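Local coordinates for extracellular solute-binding protein (Bordetella parapertussis, PDB 3PU5) that probably captures a small solute, perhaps a polyamine, outside the cytoplasmic membrane for an uptake transporter, at residues Y71-V82 with A99-L107. Sequence-based numbering, arbitrary orientation.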
loop_
_atom_site.group_PDB
_atom_site.type_symbol
_atom_site.label_atom_id
_atom_site.label_comp_id
_atom_site.label_asym_id
_atom_site.label_seq_id
_atom_site.Cartn_x
_atom_site.Cartn_y
_atom_site.Cartn_z
ATOM N N TYR A 71 -12.384 4.410 4.520
ATOM C CA TYR A 71 -13.497 3.523 4.816
ATOM C C TYR A 71 -14.529 4.249 5.677
ATOM O O TYR A 71 -15.703 3.926 5.638
ATOM C CB TYR A 71 -13.022 2.237 5.496
ATOM C CG TYR A 71 -13.959 1.067 5.263
ATOM C CD1 TYR A 71 -14.853 0.653 6.250
ATOM C CD2 TYR A 71 -13.960 0.388 4.050
ATOM C CE1 TYR A 71 -15.718 -0.414 6.036
ATOM C CE2 TYR A 71 -14.818 -0.677 3.825
ATOM C CZ TYR A 71 -15.696 -1.072 4.823
ATOM O OH TYR A 71 -16.555 -2.132 4.600
ATOM N N ARG A 72 -14.091 5.248 6.438
ATOM C CA ARG A 72 -15.022 6.059 7.224
ATOM C C ARG A 72 -15.997 6.802 6.309
ATOM O O ARG A 72 -17.204 6.862 6.571
ATOM C CB ARG A 72 -14.263 7.069 8.100
ATOM C CG ARG A 72 -13.384 6.446 9.163
ATOM C CD ARG A 72 -12.403 7.470 9.736
ATOM N NE ARG A 72 -13.073 8.513 10.506
ATOM C CZ ARG A 72 -12.456 9.568 11.028
ATOM N NH1 ARG A 72 -11.148 9.725 10.859
ATOM N NH2 ARG A 72 -13.142 10.469 11.724
ATOM N N LEU A 73 -15.457 7.374 5.240
ATOM C CA LEU A 73 -16.240 8.160 4.303
ATOM C C LEU A 73 -17.158 7.271 3.484
ATOM O O LEU A 73 -18.235 7.687 3.069
ATOM C CB LEU A 73 -15.314 8.928 3.370
ATOM C CG LEU A 73 -14.565 10.046 4.066
ATOM C CD1 LEU A 73 -14.019 11.008 3.026
ATOM C CD2 LEU A 73 -15.526 10.746 4.996
ATOM N N ILE A 74 -16.712 6.047 3.239
ATOM C CA ILE A 74 -17.556 5.047 2.597
ATOM C C ILE A 74 -18.779 4.756 3.451
ATOM O O ILE A 74 -19.905 4.758 2.960
ATOM C CB ILE A 74 -16.800 3.732 2.388
ATOM C CG1 ILE A 74 -15.872 3.857 1.187
ATOM C CG2 ILE A 74 -17.782 2.588 2.138
ATOM C CD1 ILE A 74 -16.628 4.010 -0.105
ATOM N N ARG A 75 -18.540 4.497 4.733
ATOM C CA ARG A 75 -19.603 4.173 5.674
ATOM C C ARG A 75 -20.576 5.337 5.870
ATOM O O ARG A 75 -21.752 5.122 6.169
ATOM C CB ARG A 75 -19.004 3.759 7.020
ATOM C CG ARG A 75 -18.184 2.478 6.956
ATOM C CD ARG A 75 -19.033 1.313 6.483
ATOM N NE ARG A 75 -20.168 1.082 7.375
ATOM C CZ ARG A 75 -20.990 0.038 7.289
ATOM N NH1 ARG A 75 -20.801 -0.885 6.347
ATOM N NH2 ARG A 75 -21.997 -0.086 8.150
ATOM N N ALA A 76 -20.085 6.565 5.701
ATOM C CA ALA A 76 -20.914 7.754 5.892
ATOM C C ALA A 76 -21.467 8.343 4.584
ATOM O O ALA A 76 -22.020 9.442 4.585
ATOM C CB ALA A 76 -20.147 8.811 6.673
ATOM N N LYS A 77 -21.307 7.616 3.481
ATOM C CA LYS A 77 -21.875 8.007 2.184
ATOM C C LYS A 77 -21.398 9.379 1.685
ATOM O O LYS A 77 -22.197 10.181 1.170
ATOM C CB LYS A 77 -23.409 7.988 2.233
ATOM C CG LYS A 77 -24.008 6.840 3.038
ATOM C CD LYS A 77 -23.679 5.470 2.451
ATOM C CE LYS A 77 -24.357 4.359 3.267
ATOM N NZ LYS A 77 -24.053 2.983 2.764
ATOM N N LYS A 78 -20.103 9.648 1.820
ATOM C CA LYS A 78 -19.578 10.963 1.446
ATOM C C LYS A 78 -18.910 10.990 0.067
ATOM O O LYS A 78 -18.435 12.034 -0.379
ATOM C CB LYS A 78 -18.615 11.482 2.516
ATOM C CG LYS A 78 -19.297 11.809 3.845
ATOM C CD LYS A 78 -20.221 13.010 3.680
ATOM C CE LYS A 78 -20.876 13.391 4.989
ATOM N NZ LYS A 78 -21.944 14.410 4.747
ATOM N N LEU A 79 -18.895 9.851 -0.616
ATOM C CA LEU A 79 -18.177 9.736 -1.881
ATOM C C LEU A 79 -19.145 9.496 -3.029
ATOM O O LEU A 79 -20.115 8.774 -2.871
ATOM C CB LEU A 79 -17.186 8.578 -1.789
ATOM C CG LEU A 79 -16.258 8.646 -0.575
ATOM C CD1 LEU A 79 -15.346 7.414 -0.527
ATOM C CD2 LEU A 79 -15.444 9.925 -0.627
ATOM N N ALA A 80 -18.889 10.097 -4.187
ATOM C CA ALA A 80 -19.795 9.922 -5.317
ATOM C C ALA A 80 -19.522 8.614 -6.048
ATOM O O ALA A 80 -18.390 8.134 -6.087
ATOM C CB ALA A 80 -19.696 11.107 -6.278
ATOM N N GLN A 81 -20.567 8.040 -6.631
ATOM C CA GLN A 81 -20.412 6.843 -7.451
ATOM C C GLN A 81 -19.575 7.141 -8.697
ATOM O O GLN A 81 -19.708 8.199 -9.311
ATOM C CB GLN A 81 -21.784 6.278 -7.848
ATOM C CG GLN A 81 -22.630 7.242 -8.693
ATOM C CD GLN A 81 -24.054 6.742 -8.938
ATOM O OE1 GLN A 81 -24.281 5.814 -9.730
ATOM N NE2 GLN A 81 -25.023 7.367 -8.268
ATOM N N VAL A 82 -18.696 6.213 -9.052
ATOM C CA VAL A 82 -17.908 6.339 -10.264
ATOM C C VAL A 82 -17.842 4.991 -10.968
ATOM O O VAL A 82 -17.864 3.942 -10.322
ATOM C CB VAL A 82 -16.464 6.840 -9.986
ATOM C CG1 VAL A 82 -16.465 8.301 -9.540
ATOM C CG2 VAL A 82 -15.765 5.955 -8.954
ATOM N N ALA A 99 -12.432 -3.189 -5.122
ATOM C CA ALA A 99 -13.383 -4.049 -4.416
ATOM C C ALA A 99 -13.902 -3.512 -3.081
ATOM O O ALA A 99 -15.066 -3.710 -2.755
ATOM C CB ALA A 99 -12.811 -5.454 -4.230
ATOM N N ASP A 100 -13.060 -2.839 -2.306
ATOM C CA ASP A 100 -13.497 -2.378 -0.988
ATOM C C ASP A 100 -14.408 -1.138 -1.029
ATOM O O ASP A 100 -15.061 -0.811 -0.043
ATOM C CB ASP A 100 -12.285 -2.096 -0.085
ATOM C CG ASP A 100 -11.582 -3.371 0.381
ATOM O OD1 ASP A 100 -12.188 -4.462 0.305
ATOM O OD2 ASP A 100 -10.425 -3.284 0.834
ATOM N N TRP A 101 -14.455 -0.446 -2.160
ATOM C CA TRP A 101 -14.927 0.945 -2.147
ATOM C C TRP A 101 -16.360 1.170 -2.653
ATOM O O TRP A 101 -16.785 2.300 -2.890
ATOM C CB TRP A 101 -13.882 1.838 -2.838
ATOM C CG TRP A 101 -12.522 1.396 -2.409
ATOM C CD1 TRP A 101 -11.589 0.745 -3.168
ATOM C CD2 TRP A 101 -11.969 1.494 -1.091
ATOM N NE1 TRP A 101 -10.480 0.449 -2.407
ATOM C CE2 TRP A 101 -10.690 0.899 -1.129
ATOM C CE3 TRP A 101 -12.426 2.036 0.118
ATOM C CZ2 TRP A 101 -9.864 0.839 -0.009
ATOM C CZ3 TRP A 101 -11.601 1.969 1.229
ATOM C CH2 TRP A 101 -10.336 1.376 1.155
ATOM N N GLU A 102 -17.091 0.072 -2.796
ATOM C CA GLU A 102 -18.513 0.098 -3.109
ATOM C C GLU A 102 -18.854 0.995 -4.294
ATOM O O GLU A 102 -19.832 1.744 -4.259
ATOM C CB GLU A 102 -19.330 0.449 -1.849
ATOM C CG GLU A 102 -19.222 -0.641 -0.780
ATOM C CD GLU A 102 -19.957 -0.323 0.509
ATOM O OE1 GLU A 102 -20.959 0.428 0.473
ATOM O OE2 GLU A 102 -19.527 -0.837 1.565
ATOM N N GLY A 103 -18.035 0.902 -5.342
ATOM C CA GLY A 103 -18.260 1.631 -6.576
ATOM C C GLY A 103 -18.006 3.119 -6.468
ATOM O O GLY A 103 -18.430 3.897 -7.328
ATOM N N CYS A 104 -17.316 3.522 -5.408
ATOM C CA CYS A 104 -17.060 4.938 -5.162
ATOM C C CYS A 104 -15.574 5.237 -4.991
ATOM O O CYS A 104 -15.219 6.289 -4.450
ATOM C CB CYS A 104 -17.804 5.422 -3.910
ATOM S SG CYS A 104 -19.599 5.240 -3.958
ATOM N N GLY A 105 -14.705 4.327 -5.435
ATOM C CA GLY A 105 -13.277 4.542 -5.241
ATOM C C GLY A 105 -12.336 3.523 -5.858
ATOM O O GLY A 105 -12.756 2.457 -6.327
ATOM N N SER A 106 -11.047 3.855 -5.844
ATOM C CA SER A 106 -10.014 2.929 -6.294
ATOM C C SER A 106 -8.668 3.262 -5.663
ATOM O O SER A 106 -8.331 4.433 -5.488
ATOM C CB SER A 106 -9.879 2.997 -7.813
ATOM O OG SER A 106 -8.864 2.119 -8.256
ATOM N N LEU A 107 -7.890 2.240 -5.318
ATOM C CA LEU A 107 -6.486 2.470 -5.001
ATOM C C LEU A 107 -5.866 3.168 -6.210
ATOM O O LEU A 107 -6.293 2.928 -7.341
ATOM C CB LEU A 107 -5.752 1.156 -4.712
ATOM C CG LEU A 107 -5.699 0.670 -3.258
ATOM C CD1 LEU A 107 -7.059 0.156 -2.818
ATOM C CD2 LEU A 107 -4.627 -0.410 -3.066
HETATM O O HOH W 1 -15.744 8.486 -6.053
#
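Trp101 meets helix 67-75 at the rim of its indole: Ile74 CG1 approaches CE3 near the ring plane, at 4.0 Å, while one face is covered by Asp100 CB, 3.5 Å above its centre. CZ3 of Trp101 in turn lies at the edge of the Tyr71 ring, 4.0 Å from CD2. Tyr71 swings its ring there with CG anti to the backbone N (chi1 -154°), and helix 305-322 also touches it. The branches of Ile74 spread over the turn: CD1 meets Trp101 O (3.3 Å) and Cys104 CB, while CG2 rests against the Glu102 carboxylate. In this periplasmic-binding-protein fold, Lys77, at positive phi, ends the helix in a Schellman motif, and the chain continuing to Val82 packs against a type I' turn, Trp101 to Cys104. Glycine suits position 103, the turn's second central residue, because its phi of 72° is strained for most residues with a side chain. Gly103 O accepts a nearly straight hydrogen bond from Val82 N (2.9 Å, 177°), arriving almost along the carbonyl direction. The small side chain of Cys104 packs against the 79-81 backbone, its CB 3.9 Å from Leu79 CB and 3.5 Å from Ala80 O. One water donates to both Ala80 O and Cys104 O, bridging the two backbones next to strand 238-246.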